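Local coordinates for D-2-hydroxyacid dehydrogensase protein (Ketogulonicigenium vulgare, PDB 4LSW) that probably catalyses the NAD(P)-dependent interconversion of D-2-hydroxyacids and 2-oxoacids, as a member of the D-isomer-specific 2-hydroxyacid dehydrogenase family, at residues W15-L20 against G294-R298; V188-V192 against T211-V215; A255-F260 against L277-A283. The contacts are given in a common frame with arbitrary orientation. Residues are numbered along the deposited sequence.

Interaction 1: W15-L20 against G294-R298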
loop_
_atom_site.group_PDB
_atom_site.type_symbol
_atom_site.label_atom_id
_atom_site.label_comp_id
_atom_site.label_asym_id
_atom_site.label_seq_id
_atom_site.Cartn_x
_atom_site.Cartn_y
_atom_site.Cartn_z
ATOM N N TRP A 15 19.722 -2.275 -7.951
ATOM C CA TRP A 15 19.426 -3.423 -8.804
ATOM C C TRP A 15 18.485 -3.080 -9.972
ATOM O O TRP A 15 18.356 -3.851 -10.932
ATOM C CB TRP A 15 18.937 -4.637 -7.987
ATOM C CG TRP A 15 17.758 -4.407 -7.090
ATOM C CD1 TRP A 15 16.538 -3.908 -7.445
ATOM C CD2 TRP A 15 17.668 -4.731 -5.697
ATOM N NE1 TRP A 15 15.707 -3.874 -6.352
ATOM C CE2 TRP A 15 16.375 -4.377 -5.266
ATOM C CE3 TRP A 15 18.560 -5.279 -4.767
ATOM C CZ2 TRP A 15 15.950 -4.552 -3.945
ATOM C CZ3 TRP A 15 18.139 -5.448 -3.455
ATOM C CH2 TRP A 15 16.845 -5.087 -3.057
ATOM N N ASP A 16 17.847 -1.911 -9.889
ATOM C CA ASP A 16 17.095 -1.366 -11.015
ATOM C C ASP A 16 17.896 -0.298 -11.747
ATOM O O ASP A 16 17.864 -0.219 -12.976
ATOM C CB ASP A 16 15.776 -0.758 -10.531
ATOM C CG ASP A 16 14.844 -1.787 -9.948
ATOM O OD1 ASP A 16 14.734 -2.875 -10.547
ATOM O OD2 ASP A 16 14.228 -1.489 -8.905
ATOM N N GLN A 17 18.599 0.526 -10.981
ATOM C CA GLN A 17 19.345 1.634 -11.568
ATOM C C GLN A 17 20.405 1.148 -12.554
ATOM O O GLN A 17 20.527 1.674 -13.666
ATOM C CB GLN A 17 19.994 2.481 -10.482
ATOM C CG GLN A 17 20.476 3.828 -10.975
ATOM C CD GLN A 17 19.333 4.743 -11.314
ATOM O OE1 GLN A 17 18.505 5.052 -10.457
ATOM N NE2 GLN A 17 19.268 5.177 -12.566
ATOM N N GLU A 18 21.157 0.127 -12.162
ATOM C CA GLU A 18 22.197 -0.392 -13.042
ATOM C C GLU A 18 21.663 -0.857 -14.405
ATOM O O GLU A 18 22.171 -0.417 -15.435
ATOM C CB GLU A 18 23.027 -1.474 -12.335
ATOM C CG GLU A 18 23.830 -0.938 -11.160
ATOM C CD GLU A 18 24.312 -2.029 -10.227
ATOM O OE1 GLU A 18 24.658 -3.124 -10.719
ATOM O OE2 GLU A 18 24.340 -1.788 -9.002
ATOM N N PRO A 19 20.621 -1.720 -14.434
ATOM C CA PRO A 19 20.165 -2.120 -15.776
ATOM C C PRO A 19 19.440 -1.015 -16.542
ATOM O O PRO A 19 19.423 -1.031 -17.777
ATOM C CB PRO A 19 19.212 -3.291 -15.501
ATOM C CG PRO A 19 18.846 -3.175 -14.070
ATOM C CD PRO A 19 20.014 -2.557 -13.382
ATOM N N LEU A 20 18.845 -0.073 -15.824
ATOM C CA LEU A 20 18.256 1.092 -16.480
ATOM C C LEU A 20 19.327 1.911 -17.196
ATOM O O LEU A 20 19.162 2.277 -18.365
ATOM C CB LEU A 20 17.496 1.966 -15.474
ATOM C CG LEU A 20 16.069 1.537 -15.119
ATOM C CD1 LEU A 20 15.576 2.282 -13.891
ATOM C CD2 LEU A 20 15.149 1.788 -16.297
ATOM N N GLY A 294 10.559 -3.586 -9.509
ATOM C CA GLY A 294 11.580 -2.958 -10.328
ATOM C C GLY A 294 11.713 -3.628 -11.681
ATOM O O GLY A 294 11.842 -2.958 -12.704
ATOM N N GLN A 295 11.684 -4.959 -11.685
ATOM C CA GLN A 295 11.759 -5.730 -12.921
ATOM C C GLN A 295 10.594 -5.410 -13.852
ATOM O O GLN A 295 10.763 -5.318 -15.071
ATOM C CB GLN A 295 11.779 -7.233 -12.611
ATOM C CG GLN A 295 12.047 -8.118 -13.829
ATOM C CD GLN A 295 13.462 -7.968 -14.357
ATOM O OE1 GLN A 295 14.438 -8.229 -13.647
ATOM N NE2 GLN A 295 13.584 -7.537 -15.610
ATOM N N LEU A 296 9.410 -5.237 -13.271
ATOM C CA LEU A 296 8.204 -4.948 -14.038
ATOM C C LEU A 296 8.259 -3.552 -14.654
ATOM O O LEU A 296 7.884 -3.359 -15.813
ATOM C CB LEU A 296 6.979 -5.104 -13.134
ATOM C CG LEU A 296 5.602 -5.027 -13.791
ATOM C CD1 LEU A 296 5.554 -5.861 -15.066
ATOM C CD2 LEU A 296 4.535 -5.485 -12.793
ATOM N N LEU A 297 8.715 -2.583 -13.868
ATOM C CA LEU A 297 8.947 -1.243 -14.387
ATOM C C LEU A 297 9.886 -1.323 -15.586
ATOM O O LEU A 297 9.598 -0.791 -16.657
ATOM C CB LEU A 297 9.565 -0.361 -13.308
ATOM C CG LEU A 297 10.057 1.003 -13.801
ATOM C CD1 LEU A 297 8.954 2.055 -13.750
ATOM C CD2 LEU A 297 11.256 1.448 -12.987
ATOM N N ARG A 298 11.005 -2.013 -15.412
ATOM C CA ARG A 298 11.967 -2.097 -16.496
ATOM C C ARG A 298 11.412 -2.877 -17.691
ATOM O O ARG A 298 11.639 -2.492 -18.840
ATOM C CB ARG A 298 13.282 -2.684 -15.994
ATOM C CG ARG A 298 13.976 -1.778 -14.994
ATOM C CD ARG A 298 15.326 -2.329 -14.570
ATOM N NE ARG A 298 15.241 -3.378 -13.552
ATOM C CZ ARG A 298 15.510 -4.662 -13.769
ATOM N NH1 ARG A 298 15.867 -5.077 -14.977
ATOM N NH2 ARG A 298 15.432 -5.534 -12.772
HETATM O O HOH W 1 14.638 -5.417 -9.877
#
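A single salt bridge joins two helix turns that run nearly parallel, 22° apart with axes 9.9 Å from each other. Arg298 NE donates to Asp16 OD1 at 3.1 Å, and the carboxylate lies at the edge of the guanidinium, near its plane. The same Asp16 OD1 accepts from a water at 2.6 Å, which in turn accepts from Arg298 NH2 at 3.0 Å, so direct and bridged links close a ring. Arg298 NH2 also gives a weak hydrogen bond to Gln295 OE1 (3.0 Å), while Gln295 NE2 pairs with Asp299. Pro19 has no N-H for the helical bond to the preceding turn, and the helix kinks there; its CG and Trp15 O cover one guanidinium face. Asp16 OD1 sits 3.2 Å from Gly294 CA, where any CB would clash. Beside the salt bridge, Leu20 CG meets the aliphatic Arg298 CG at 3.9 Å. Helices 14-23 and 287-306 thus pack side by side against strand 70-74, Asp16 touching Tyr74 and Leu297 touching Ser72.

Interaction 2: V188-V192 against T211-V215; sequences VEDAV and TRHIV
The loop leading into helix 191-196 meets a 3-10 turn beside the edge strand of the parallel Rossmann-type sheet, with Asp190 opposite Arg212 (CA-CA 5.2 Å) and Ala191 opposite His213 (5.0 Å). Val188 is extended (phi/psi -127/134) and bonds through its backbone to Tyr173 of the adjoining strand 170-174. At Glu189 the chain turns into a helical conformation (-66/-37), presenting its carbonyl to the other segment: Glu189 O receives two weak hydrogen bonds, from Arg212 NE at 3.2 Å and from His213 NE2 at 3.1 Å. The Glu189 side chain (chi1 m, chi2 m) leaves OE1 4.4 Å from Arg212 NE, beyond a salt bridge and well out of the guanidinium plane; a water joins OE1 (2.8 Å) to Arg212 NH2 (2.9 Å). Asp190 returns to an extended backbone (-134/159) with chi1 p, and as N-cap of helix 191-196 its side chain accepts from a backbone N just past Val192 and also pairs with Thr193 OG1. Ala191 begins the helix (-70/-32): its N donates to Arg212 O at 2.9 Å and 167°, the straightest bond of the contact, while its CB lies 4.0 Å from His213 CA. Val192 N gives a 3.2 Å bond to a second water, which donates to Arg212 O at 2.8 Å. Across from them, residues 211-213 form a 3-10 turn, Ile214 N reaching Thr211 O at 3.3 Å; Arg212 takes chi1 p with chi2 and chi3 t, His213 chi1 m. The contact therefore rests on backbone carbonyls as acceptors, with the Glu189 and Arg212 charges linked through water.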
loop_
_atom_site.group_PDB
_atom_site.type_symbol
_atom_site.label_atom_id
_atom_site.label_comp_id
_atom_site.label_asym_id
_atom_site.label_seq_id
_atom_site.Cartn_x
_atom_site.Cartn_y
_atom_site.Cartn_z
ATOM N N VAL A 188 -21.289 -8.459 3.392
ATOM C CA VAL A 188 -21.982 -7.462 4.202
ATOM C C VAL A 188 -21.966 -6.130 3.442
ATOM O O VAL A 188 -20.932 -5.731 2.907
ATOM C CB VAL A 188 -21.269 -7.319 5.576
ATOM C CG1 VAL A 188 -22.017 -6.353 6.467
ATOM C CG2 VAL A 188 -21.137 -8.696 6.259
ATOM N N GLU A 189 -23.107 -5.438 3.378
ATOM C CA GLU A 189 -23.208 -4.226 2.563
ATOM C C GLU A 189 -22.350 -3.062 3.040
ATOM O O GLU A 189 -21.798 -2.310 2.229
ATOM C CB GLU A 189 -24.670 -3.748 2.451
ATOM C CG GLU A 189 -25.601 -4.667 1.662
ATOM C CD GLU A 189 -25.471 -4.519 0.150
ATOM O OE1 GLU A 189 -24.639 -3.713 -0.324
ATOM O OE2 GLU A 189 -26.203 -5.247 -0.555
ATOM N N ASP A 190 -22.233 -2.899 4.353
ATOM C CA ASP A 190 -21.615 -1.689 4.872
ATOM C C ASP A 190 -20.603 -2.011 5.951
ATOM O O ASP A 190 -20.659 -3.087 6.560
ATOM C CB ASP A 190 -22.674 -0.742 5.438
ATOM C CG ASP A 190 -23.228 -1.222 6.752
ATOM O OD1 ASP A 190 -23.730 -2.356 6.795
ATOM O OD2 ASP A 190 -23.118 -0.477 7.744
ATOM N N ALA A 191 -19.697 -1.070 6.189
ATOM C CA ALA A 191 -18.600 -1.273 7.128
ATOM C C ALA A 191 -19.044 -1.336 8.589
ATOM O O ALA A 191 -18.431 -2.043 9.385
ATOM C CB ALA A 191 -17.536 -0.211 6.941
ATOM N N VAL A 192 -20.099 -0.611 8.953
ATOM C CA VAL A 192 -20.573 -0.643 10.333
ATOM C C VAL A 192 -21.063 -2.030 10.721
ATOM O O VAL A 192 -20.658 -2.567 11.761
ATOM C CB VAL A 192 -21.677 0.406 10.596
ATOM C CG1 VAL A 192 -22.290 0.196 11.978
ATOM C CG2 VAL A 192 -21.101 1.788 10.475
ATOM N N THR A 211 -18.935 6.006 0.769
ATOM C CA THR A 211 -19.315 6.483 2.098
ATOM C C THR A 211 -19.537 5.369 3.128
ATOM O O THR A 211 -19.037 5.454 4.253
ATOM C CB THR A 211 -20.543 7.421 2.040
ATOM O OG1 THR A 211 -20.273 8.487 1.121
ATOM C CG2 THR A 211 -20.825 8.011 3.405
ATOM N N ARG A 212 -20.240 4.311 2.735
ATOM C CA ARG A 212 -20.573 3.246 3.678
ATOM C C ARG A 212 -19.379 2.349 3.992
ATOM O O ARG A 212 -19.480 1.439 4.818
ATOM C CB ARG A 212 -21.749 2.405 3.180
ATOM C CG ARG A 212 -21.444 1.561 1.949
ATOM C CD ARG A 212 -22.656 0.714 1.574
ATOM N NE ARG A 212 -22.497 0.064 0.274
ATOM C CZ ARG A 212 -22.758 0.640 -0.895
ATOM N NH1 ARG A 212 -23.189 1.893 -0.942
ATOM N NH2 ARG A 212 -22.585 -0.037 -2.024
ATOM N N HIS A 213 -18.254 2.605 3.335
ATOM C CA HIS A 213 -17.056 1.792 3.556
ATOM C C HIS A 213 -15.924 2.587 4.215
ATOM O O HIS A 213 -14.845 2.059 4.496
ATOM C CB HIS A 213 -16.589 1.167 2.236
ATOM C CG HIS A 213 -17.577 0.205 1.649
ATOM N ND1 HIS A 213 -17.954 0.235 0.326
ATOM C CD2 HIS A 213 -18.266 -0.813 2.220
ATOM C CE1 HIS A 213 -18.841 -0.724 0.104
ATOM N NE2 HIS A 213 -19.044 -1.372 1.236
ATOM N N ILE A 214 -16.171 3.865 4.458
ATOM C CA ILE A 214 -15.210 4.696 5.164
ATOM C C ILE A 214 -15.149 4.321 6.657
ATOM O O ILE A 214 -16.190 4.081 7.286
ATOM C CB ILE A 214 -15.595 6.186 5.012
ATOM C CG1 ILE A 214 -15.528 6.601 3.540
ATOM C CG2 ILE A 214 -14.719 7.069 5.892
ATOM C CD1 ILE A 214 -16.175 7.955 3.250
ATOM N N VAL A 215 -13.939 4.266 7.216
ATOM C CA VAL A 215 -13.759 3.888 8.613
ATOM C C VAL A 215 -13.741 5.120 9.505
ATOM O O VAL A 215 -12.692 5.727 9.728
ATOM C CB VAL A 215 -12.474 3.061 8.837
ATOM C CG1 VAL A 215 -12.370 2.606 10.293
ATOM C CG2 VAL A 215 -12.466 1.863 7.906
HETATM O O HOH W 2 -22.069 -2.669 -0.880
HETATM O O HOH W 3 -20.510 2.117 7.347
#

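Interaction 3: A255-F260 against L277-A283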
loop_
_atom_site.group_PDB
_atom_site.type_symbol
_atom_site.label_atom_id
_atom_site.label_comp_id
_atom_site.label_asym_id
_atom_site.label_seq_id
_atom_site.Cartn_x
_atom_site.Cartn_y
_atom_site.Cartn_z
ATOM N N ALA A 255 -5.198 -1.521 17.746
ATOM C CA ALA A 255 -4.977 -1.279 16.336
ATOM C C ALA A 255 -3.575 -1.704 15.953
ATOM O O ALA A 255 -2.650 -1.648 16.766
ATOM C CB ALA A 255 -5.190 0.192 16.011
ATOM N N ALA A 256 -3.432 -2.129 14.710
ATOM C CA ALA A 256 -2.133 -2.445 14.142
ATOM C C ALA A 256 -2.059 -1.723 12.814
ATOM O O ALA A 256 -2.869 -1.961 11.927
ATOM C CB ALA A 256 -1.990 -3.954 13.965
ATOM N N LEU A 257 -1.124 -0.782 12.693
ATOM C CA LEU A 257 -1.129 0.144 11.569
ATOM C C LEU A 257 0.204 0.140 10.839
ATOM O O LEU A 257 1.253 0.247 11.478
ATOM C CB LEU A 257 -1.422 1.559 12.081
ATOM C CG LEU A 257 -2.696 1.742 12.918
ATOM C CD1 LEU A 257 -2.751 3.168 13.455
ATOM C CD2 LEU A 257 -3.948 1.462 12.114
ATOM N N ASP A 258 0.147 -0.001 9.515
ATOM C CA ASP A 258 1.329 0.033 8.668
ATOM C C ASP A 258 1.328 1.318 7.841
ATOM O O ASP A 258 2.271 1.588 7.122
ATOM C CB ASP A 258 1.382 -1.219 7.766
ATOM C CG ASP A 258 2.698 -1.348 6.978
ATOM O OD1 ASP A 258 3.787 -1.347 7.603
ATOM O OD2 ASP A 258 2.609 -1.457 5.729
ATOM N N VAL A 259 0.277 2.124 7.950
ATOM C CA VAL A 259 0.212 3.342 7.156
ATOM C C VAL A 259 -0.400 4.454 7.997
ATOM O O VAL A 259 -1.252 4.197 8.856
ATOM C CB VAL A 259 -0.633 3.120 5.917
ATOM C CG1 VAL A 259 -2.007 2.786 6.345
ATOM C CG2 VAL A 259 -0.621 4.342 4.997
ATOM N N PHE A 260 0.064 5.681 7.773
ATOM C CA PHE A 260 -0.347 6.816 8.599
ATOM C C PHE A 260 -0.422 8.088 7.765
ATOM O O PHE A 260 0.340 8.259 6.817
ATOM C CB PHE A 260 0.665 7.070 9.718
ATOM C CG PHE A 260 1.004 5.863 10.552
ATOM C CD1 PHE A 260 1.957 4.949 10.118
ATOM C CD2 PHE A 260 0.414 5.673 11.790
ATOM C CE1 PHE A 260 2.279 3.846 10.898
ATOM C CE2 PHE A 260 0.735 4.581 12.579
ATOM C CZ PHE A 260 1.679 3.661 12.124
ATOM N N LEU A 277 0.082 -1.328 17.596
ATOM C CA LEU A 277 1.279 -1.850 16.942
ATOM C C LEU A 277 1.649 -0.953 15.769
ATOM O O LEU A 277 0.860 -0.784 14.838
ATOM C CB LEU A 277 1.032 -3.272 16.429
ATOM C CG LEU A 277 2.234 -3.913 15.738
ATOM C CD1 LEU A 277 3.232 -4.269 16.788
ATOM C CD2 LEU A 277 1.825 -5.148 14.930
ATOM N N LEU A 278 2.848 -0.375 15.804
ATOM C CA LEU A 278 3.303 0.493 14.731
ATOM C C LEU A 278 4.215 -0.262 13.751
ATOM O O LEU A 278 5.114 -0.980 14.184
ATOM C CB LEU A 278 4.082 1.671 15.326
ATOM C CG LEU A 278 3.399 2.530 16.384
ATOM C CD1 LEU A 278 4.442 3.424 17.073
ATOM C CD2 LEU A 278 2.303 3.360 15.750
ATOM N N GLN A 279 3.999 -0.077 12.453
ATOM C CA GLN A 279 4.928 -0.576 11.428
ATOM C C GLN A 279 5.215 0.509 10.387
ATOM O O GLN A 279 4.319 1.269 10.009
ATOM C CB GLN A 279 4.366 -1.832 10.744
ATOM C CG GLN A 279 4.130 -3.005 11.673
ATOM C CD GLN A 279 5.400 -3.779 12.015
ATOM O OE1 GLN A 279 5.844 -4.644 11.251
ATOM N NE2 GLN A 279 5.983 -3.480 13.171
ATOM N N PRO A 280 6.471 0.585 9.906
ATOM C CA PRO A 280 6.897 1.709 9.058
ATOM C C PRO A 280 6.571 1.562 7.565
ATOM O O PRO A 280 7.465 1.649 6.714
ATOM C CB PRO A 280 8.412 1.734 9.276
ATOM C CG PRO A 280 8.757 0.282 9.453
ATOM C CD PRO A 280 7.602 -0.285 10.272
ATOM N N HIS A 281 5.288 1.390 7.251
ATOM C CA HIS A 281 4.834 1.169 5.881
ATOM C C HIS A 281 5.720 0.224 5.084
ATOM O O HIS A 281 6.264 0.581 4.035
ATOM C CB HIS A 281 4.590 2.485 5.135
ATOM C CG HIS A 281 3.577 2.367 4.039
ATOM N ND1 HIS A 281 2.943 3.458 3.480
ATOM C CD2 HIS A 281 3.070 1.277 3.413
ATOM C CE1 HIS A 281 2.104 3.045 2.547
ATOM N NE2 HIS A 281 2.161 1.726 2.485
ATOM N N HIS A 282 5.843 -0.996 5.592
ATOM C CA HIS A 282 6.663 -1.981 4.906
ATOM C C HIS A 282 5.905 -3.254 4.544
ATOM O O HIS A 282 6.525 -4.307 4.374
ATOM C CB HIS A 282 7.947 -2.307 5.694
ATOM C CG HIS A 282 7.734 -3.152 6.915
ATOM N ND1 HIS A 282 8.618 -4.143 7.299
ATOM C CD2 HIS A 282 6.760 -3.140 7.855
ATOM C CE1 HIS A 282 8.189 -4.710 8.410
ATOM N NE2 HIS A 282 7.067 -4.113 8.777
ATOM N N ALA A 283 4.584 -3.170 4.396
ATOM C CA ALA A 283 3.829 -4.347 3.939
ATOM C C ALA A 283 4.359 -4.963 2.639
ATOM O O ALA A 283 4.350 -6.187 2.481
ATOM C CB ALA A 283 2.342 -4.027 3.805
#
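This is a parallel beta pairing at the edge of the Rossmann-type sheet, joining the two strands of the beta-alpha-beta unit 254-257, 269-272 and 276-278, and continuing into the loops that follow them. Leu277 N donates to Ala255 O, Leu257 N to Leu277 O and Gln279 N to Leu257 O, each at 2.9 Å, which sets Ala256 beside Leu277 and Leu257 beside Leu278. The Ala256 and Leu277 side chains face helix 101-116; Leu257 and Leu278, on the other face, touch Phe270 of helix 269-272. Beyond the strands, Phe260 CZ packs on Leu278 CD2 at 3.7 Å, and Val259 lies over one face of the His281 ring. His281 ND1 bonds to Glu263, consistent with the histidine-glutamate pair of this family's active site. An inverse gamma turn centred on Pro280 swings the loop round to Asp258, whose carboxylate takes two backbone bonds: His282 N to OD1 and Ala283 N to OD2, both 2.9 Å.

In the fold
The three contacts are spread over two domains. Interaction 1 lies in the lobe built on the sheet with strands 5-8 and 70-74, whereas interactions 2 and 3 belong to the nucleotide-binding fold, at its two sheet margins: 186-188 at one, 276-278 at the other. Centres of interactions 2 and 3 are 22 Å apart, their nearest atoms about 9 Å. Interaction 3 carries His281, probably catalytic as in relatives; the chain then runs into helix 287-306, which carries half of interaction 1, centres 27 Å apart. Interactions 1 and 2 are 39 Å apart between centres, on opposite sides of the chain's centre. His213 of interaction 2 lies near the GxGxxG-like turn, probably part of the coenzyme site.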